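Local structure of fructokinase (Silicibacter sp., 3C8U) at residues 132-136 and 148-153; 22-27 and 124-130. The protein probably transfers a phosphate group from ATP to fructose, using a nucleotide-binding site that is probably of the P-loop type. Residues are numbered along the deposited sequence.

Contact 1: 132-136 and 148-153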
loop_
_atom_site.group_PDB
_atom_site.type_symbol
_atom_site.label_atom_id
_atom_site.label_comp_id
_atom_site.label_asym_id
_atom_site.label_seq_id
_atom_site.Cartn_x
_atom_site.Cartn_y
_atom_site.Cartn_z
ATOM N N ASN A 132 -0.721 -1.570 -3.109
ATOM C CA ASN A 132 -1.005 -1.494 -4.534
ATOM C C ASN A 132 -2.483 -1.667 -4.876
ATOM O O ASN A 132 -2.919 -1.257 -5.937
ATOM C CB ASN A 132 -0.143 -2.521 -5.278
ATOM C CG ASN A 132 1.339 -2.235 -5.130
ATOM O OD1 ASN A 132 1.762 -1.065 -5.164
ATOM N ND2 ASN A 132 2.126 -3.268 -4.963
ATOM N N TYR A 133 -3.231 -2.317 -3.978
ATOM C CA TYR A 133 -4.606 -2.765 -4.274
ATOM C C TYR A 133 -5.683 -2.184 -3.375
ATOM O O TYR A 133 -6.632 -2.883 -3.030
ATOM C CB TYR A 133 -4.684 -4.307 -4.247
ATOM C CG TYR A 133 -3.636 -4.928 -5.145
ATOM C CD1 TYR A 133 -3.658 -4.708 -6.520
ATOM C CD2 TYR A 133 -2.608 -5.696 -4.625
ATOM C CE1 TYR A 133 -2.683 -5.248 -7.346
ATOM C CE2 TYR A 133 -1.632 -6.236 -5.448
ATOM C CZ TYR A 133 -1.675 -6.011 -6.802
ATOM O OH TYR A 133 -0.696 -6.552 -7.618
ATOM N N LEU A 134 -5.547 -0.893 -3.044
ATOM C CA LEU A 134 -6.454 -0.234 -2.101
ATOM C C LEU A 134 -7.634 0.465 -2.746
ATOM O O LEU A 134 -8.576 0.867 -2.059
ATOM C CB LEU A 134 -5.694 0.723 -1.185
ATOM C CG LEU A 134 -4.531 0.082 -0.381
ATOM C CD1 LEU A 134 -4.064 1.101 0.684
ATOM C CD2 LEU A 134 -4.866 -1.299 0.259
ATOM N N LEU A 135 -7.561 0.561 -4.072
ATOM C CA LEU A 135 -8.572 1.222 -4.917
ATOM C C LEU A 135 -8.806 0.364 -6.159
ATOM O O LEU A 135 -8.829 0.819 -7.297
ATOM C CB LEU A 135 -8.130 2.642 -5.299
ATOM C CG LEU A 135 -8.172 3.653 -4.133
ATOM C CD1 LEU A 135 -7.694 5.042 -4.544
ATOM C CD2 LEU A 135 -9.556 3.739 -3.469
ATOM N N PHE A 136 -8.911 -0.920 -5.884
ATOM C CA PHE A 136 -8.852 -1.970 -6.913
ATOM C C PHE A 136 -10.198 -2.659 -7.140
ATOM O O PHE A 136 -10.786 -3.287 -6.249
ATOM C CB PHE A 136 -7.752 -2.966 -6.495
ATOM C CG PHE A 136 -7.397 -3.976 -7.535
ATOM C CD1 PHE A 136 -6.820 -3.593 -8.741
ATOM C CD2 PHE A 136 -7.581 -5.331 -7.281
ATOM C CE1 PHE A 136 -6.466 -4.544 -9.689
ATOM C CE2 PHE A 136 -7.242 -6.298 -8.235
ATOM C CZ PHE A 136 -6.692 -5.909 -9.437
ATOM N N TRP A 148 -12.188 2.920 4.084
ATOM C CA TRP A 148 -11.303 4.066 4.148
ATOM C C TRP A 148 -12.084 5.319 4.556
ATOM O O TRP A 148 -13.216 5.524 4.120
ATOM C CB TRP A 148 -10.617 4.357 2.812
ATOM C CG TRP A 148 -9.955 3.188 2.084
ATOM C CD1 TRP A 148 -9.922 3.000 0.748
ATOM C CD2 TRP A 148 -9.270 2.066 2.669
ATOM N NE1 TRP A 148 -9.246 1.843 0.442
ATOM C CE2 TRP A 148 -8.817 1.257 1.607
ATOM C CE3 TRP A 148 -8.977 1.685 3.982
ATOM C CZ2 TRP A 148 -8.104 0.079 1.817
ATOM C CZ3 TRP A 148 -8.260 0.512 4.195
ATOM C CH2 TRP A 148 -7.827 -0.276 3.114
ATOM N N ASP A 149 -11.447 6.182 5.351
ATOM C CA ASP A 149 -12.047 7.472 5.662
ATOM C C ASP A 149 -11.683 8.512 4.633
ATOM O O ASP A 149 -12.489 9.366 4.269
ATOM C CB ASP A 149 -11.703 7.910 7.090
ATOM C CG ASP A 149 -12.279 6.961 8.116
ATOM O OD1 ASP A 149 -13.528 6.844 8.226
ATOM O OD2 ASP A 149 -11.488 6.347 8.846
ATOM N N VAL A 150 -10.443 8.421 4.166
ATOM C CA VAL A 150 -9.927 9.264 3.082
ATOM C C VAL A 150 -9.064 8.353 2.220
ATOM O O VAL A 150 -8.371 7.470 2.717
ATOM C CB VAL A 150 -9.090 10.494 3.571
ATOM C CG1 VAL A 150 -8.585 11.359 2.389
ATOM C CG2 VAL A 150 -9.884 11.353 4.598
ATOM N N SER A 151 -9.152 8.533 0.928
ATOM C CA SER A 151 -8.328 7.761 0.011
ATOM C C SER A 151 -7.581 8.650 -0.964
ATOM O O SER A 151 -8.074 9.699 -1.449
ATOM C CB SER A 151 -9.173 6.740 -0.737
ATOM O OG SER A 151 -9.931 7.390 -1.748
ATOM N N ILE A 152 -6.356 8.206 -1.202
ATOM C CA ILE A 152 -5.382 8.877 -2.055
ATOM C C ILE A 152 -4.828 7.901 -3.084
ATOM O O ILE A 152 -4.342 6.820 -2.753
ATOM C CB ILE A 152 -4.167 9.432 -1.261
ATOM C CG1 ILE A 152 -4.617 10.280 -0.074
ATOM C CG2 ILE A 152 -3.200 10.205 -2.217
ATOM C CD1 ILE A 152 -3.524 10.597 0.947
ATOM N N ARG A 153 -4.903 8.308 -4.338
ATOM C CA ARG A 153 -4.226 7.599 -5.410
ATOM C C ARG A 153 -2.960 8.334 -5.791
ATOM O O ARG A 153 -2.964 9.537 -6.057
ATOM C CB ARG A 153 -5.120 7.415 -6.628
ATOM C CG ARG A 153 -4.318 7.070 -7.894
ATOM C CD ARG A 153 -5.249 6.791 -9.064
ATOM N NE ARG A 153 -5.895 5.507 -8.895
ATOM C CZ ARG A 153 -7.183 5.348 -8.650
ATOM N NH1 ARG A 153 -7.976 6.424 -8.597
ATOM N NH2 ARG A 153 -7.676 4.116 -8.485
#

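Contact 2: 22-27 and 124-130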
loop_
_atom_site.group_PDB
_atom_site.type_symbol
_atom_site.label_atom_id
_atom_site.label_comp_id
_atom_site.label_asym_id
_atom_site.label_seq_id
_atom_site.Cartn_x
_atom_site.Cartn_y
_atom_site.Cartn_z
ATOM N N ARG A 22 -10.256 4.863 15.514
ATOM C CA ARG A 22 -9.126 5.267 14.714
ATOM C C ARG A 22 -9.580 5.484 13.272
ATOM O O ARG A 22 -10.452 4.777 12.752
ATOM C CB ARG A 22 -8.049 4.184 14.808
ATOM C CG ARG A 22 -6.818 4.508 14.067
ATOM C CD ARG A 22 -5.767 3.442 14.249
ATOM N NE ARG A 22 -5.233 3.409 15.603
ATOM C CZ ARG A 22 -5.421 2.433 16.473
ATOM N NH1 ARG A 22 -6.164 1.379 16.167
ATOM N NH2 ARG A 22 -4.882 2.517 17.664
ATOM N N GLN A 23 -8.984 6.474 12.635
ATOM C CA GLN A 23 -9.276 6.789 11.221
ATOM C C GLN A 23 -8.227 6.170 10.302
ATOM O O GLN A 23 -7.059 6.054 10.650
ATOM C CB GLN A 23 -9.416 8.301 11.034
ATOM C CG GLN A 23 -10.748 8.815 11.658
ATOM C CD GLN A 23 -10.899 10.322 11.646
ATOM O OE1 GLN A 23 -11.799 10.840 11.008
ATOM N NE2 GLN A 23 -10.008 11.027 12.331
ATOM N N LEU A 24 -8.720 5.708 9.164
ATOM C CA LEU A 24 -7.913 5.086 8.093
ATOM C C LEU A 24 -7.832 5.941 6.837
ATOM O O LEU A 24 -8.822 6.381 6.248
ATOM C CB LEU A 24 -8.466 3.716 7.736
ATOM C CG LEU A 24 -8.617 2.653 8.847
ATOM C CD1 LEU A 24 -8.916 1.292 8.212
ATOM C CD2 LEU A 24 -7.378 2.547 9.625
ATOM N N VAL A 25 -6.602 6.154 6.435
ATOM C CA VAL A 25 -6.286 6.831 5.192
ATOM C C VAL A 25 -5.513 5.899 4.297
ATOM O O VAL A 25 -4.451 5.385 4.663
ATOM C CB VAL A 25 -5.488 8.164 5.435
ATOM C CG1 VAL A 25 -5.054 8.805 4.095
ATOM C CG2 VAL A 25 -6.298 9.156 6.260
ATOM N N ALA A 26 -6.081 5.667 3.120
ATOM C CA ALA A 26 -5.474 4.789 2.100
ATOM C C ALA A 26 -4.613 5.567 1.114
ATOM O O ALA A 26 -5.008 6.611 0.610
ATOM C CB ALA A 26 -6.558 4.009 1.361
ATOM N N LEU A 27 -3.408 5.053 0.882
ATOM C CA LEU A 27 -2.533 5.553 -0.189
ATOM C C LEU A 27 -2.254 4.387 -1.107
ATOM O O LEU A 27 -1.587 3.429 -0.727
ATOM C CB LEU A 27 -1.213 6.107 0.356
ATOM C CG LEU A 27 -0.247 6.520 -0.784
ATOM C CD1 LEU A 27 -0.836 7.666 -1.611
ATOM C CD2 LEU A 27 1.123 6.914 -0.261
ATOM N N CYS A 124 -1.911 6.246 18.336
ATOM C CA CYS A 124 -2.132 6.459 16.899
ATOM C C CYS A 124 -3.586 6.700 16.586
ATOM O O CYS A 124 -4.461 5.869 16.831
ATOM C CB CYS A 124 -1.598 5.275 16.079
ATOM S SG CYS A 124 -1.953 5.395 14.286
ATOM N N ARG A 125 -3.825 7.853 15.980
ATOM C CA ARG A 125 -5.174 8.356 15.693
ATOM C C ARG A 125 -5.552 8.123 14.240
ATOM O O ARG A 125 -6.701 7.994 13.898
ATOM C CB ARG A 125 -5.257 9.862 16.012
ATOM C CG ARG A 125 -5.233 10.160 17.504
ATOM C CD ARG A 125 -6.083 11.368 17.861
ATOM N NE ARG A 125 -7.261 11.485 17.013
ATOM C CZ ARG A 125 -7.793 12.652 16.674
ATOM N NH1 ARG A 125 -7.233 13.768 17.123
ATOM N NH2 ARG A 125 -8.864 12.701 15.886
ATOM N N VAL A 126 -4.534 8.059 13.395
ATOM C CA VAL A 126 -4.727 7.839 11.963
ATOM C C VAL A 126 -3.714 6.834 11.449
ATOM O O VAL A 126 -2.522 7.000 11.644
ATOM C CB VAL A 126 -4.554 9.147 11.180
ATOM C CG1 VAL A 126 -4.660 8.906 9.647
ATOM C CG2 VAL A 126 -5.589 10.186 11.682
ATOM N N ALA A 127 -4.226 5.792 10.808
ATOM C CA ALA A 127 -3.399 4.814 10.110
ATOM C C ALA A 127 -3.494 5.093 8.622
ATOM O O ALA A 127 -4.585 5.133 8.031
ATOM C CB ALA A 127 -3.843 3.368 10.417
ATOM N N ILE A 128 -2.323 5.333 8.049
ATOM C CA ILE A 128 -2.179 5.503 6.621
ATOM C C ILE A 128 -1.783 4.133 6.116
ATOM O O ILE A 128 -0.676 3.666 6.369
ATOM C CB ILE A 128 -1.121 6.517 6.218
ATOM C CG1 ILE A 128 -1.462 7.898 6.781
ATOM C CG2 ILE A 128 -0.952 6.533 4.673
ATOM C CD1 ILE A 128 -0.352 8.844 6.600
ATOM N N ILE A 129 -2.733 3.506 5.436
ATOM C CA ILE A 129 -2.577 2.142 4.929
ATOM C C ILE A 129 -2.078 2.317 3.510
ATOM O O ILE A 129 -2.687 3.026 2.726
ATOM C CB ILE A 129 -3.916 1.367 4.902
ATOM C CG1 ILE A 129 -4.650 1.423 6.246
ATOM C CG2 ILE A 129 -3.711 -0.107 4.404
ATOM C CD1 ILE A 129 -3.835 1.038 7.400
ATOM N N GLU A 130 -0.932 1.713 3.209
ATOM C CA GLU A 130 -0.315 1.854 1.911
ATOM C C GLU A 130 -0.185 0.510 1.225
ATOM O O GLU A 130 0.196 -0.486 1.813
ATOM C CB GLU A 130 1.023 2.632 1.975
ATOM C CG GLU A 130 2.186 1.864 2.486
ATOM C CD GLU A 130 3.506 2.590 2.364
ATOM O OE1 GLU A 130 3.527 3.746 1.906
ATOM O OE2 GLU A 130 4.526 2.006 2.787
HETATM O O HOH W 1 -8.619 9.621 14.878
#

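Contact 1: 132-136 and 148-153
A loop that leaves the end of a parallel strand can be held over the sheet by a few well-placed side chains, and Leu135 shows how. It gives up the most surface here, its CA-to-CB bond directed at 148-153, and it meets four residues of that segment. Its CB lies 3.5 Å from NH2 of Arg153, while its CD1 sits over one face of the same guanidinium group. The other methyl, CD2, reaches 4.1 Å from OG of Ser151 and 4.3 Å from CD1 of Trp148, at the edge of the indole. The polar end of Arg153 is satisfied elsewhere: its NH2 bonds the carbonyl of Leu199, whose backbone also pairs with Leu135.

Trp148 supplies the directional element. Its NE1 donates a nearly straight hydrogen bond to O of Leu134 (2.8 Å, 172°), so the indole nitrogen is satisfied in a buried setting. Beside this bond, CD2 of Leu134 packs against CZ2 of Trp148 at 3.8 Å, and the one leucine offers the ring both an acceptor and an apolar neighbour.

The loop 132-136 leaves the C-terminal end of strand 126-131 in a parallel alpha/beta sheet, where P-loop kinases place their active site, and Asn132 OD1 hydrogen-bonds NZ of Lys35 in the probable Walker A motif. Trp148 stands two residues before the chain's next sheet strand, 150-154. Leu134 and Trp148 both rest on Ala26 of strand 23-28, whereas Ile152 points away from the loop, onto Leu7 and Val11 of helix 4-14. On the far side of the loop Tyr133 packs against helix 186-195.

Contact 2: 22-27 and 124-130
Val25 lies at the apolar centre, its CG2 3.8 Å from CG1 of Val126 and its CB 4.3 Å from CG1 of Ile128; this face, also carrying Leu27, packs against helix 36-48. On the opposite face CD2 of Leu24 meets CB of Ala127 at 3.7 Å. The strands run parallel (25°) in register, Gln23 beside Val126 through Leu27 beside Glu130. Such a pair belongs in the core of a P-loop kinase-like alpha/beta fold, and strand 23-28 leads into a probable Walker A loop. Backbone hydrogen bonds are donated alternately by the two strands, with Gln23, Val25 and Leu27 taking part from 23-27: Val25 N gives to Ala127 O (2.8 Å), Ile129 N to Val25 O (2.7 Å). At one end Glu130 turns to Ser36 and Ser39. At the other, one water joins Gln23 NE2 (3.2 Å) with Arg125 O (2.7 Å) and NE (3.1 Å), Gln23 OE1 is hydrogen-bonded by Asp16 N, and Arg22 NE donates to Cys124 O (2.9 Å) while its NH1 bonds O of Leu95.

In the fold
From the N terminus, helix 4-14 precedes strand 23-28, the first strand of the parallel sheet. Nearly a hundred residues follow, including helix 36-48, strand 53-57 and the antiparallel pair 101-107 and 112-120, before contact 2 closes this long loop by setting strand 126-131 beside strand 23-28. Contact 1 then closes a much shorter one, bringing the loop after strand 126-131 against strand 150-154 and the residues leading into it. The two closures are in series and neither nest nor cross, yet they touch: strand 150-154 flanks strand 23-28 on the side away from 126-131, with probable hydrogen bonds from Ile152 N to Ala26 O and Asp149 N to Leu24 O, both 2.8 Å.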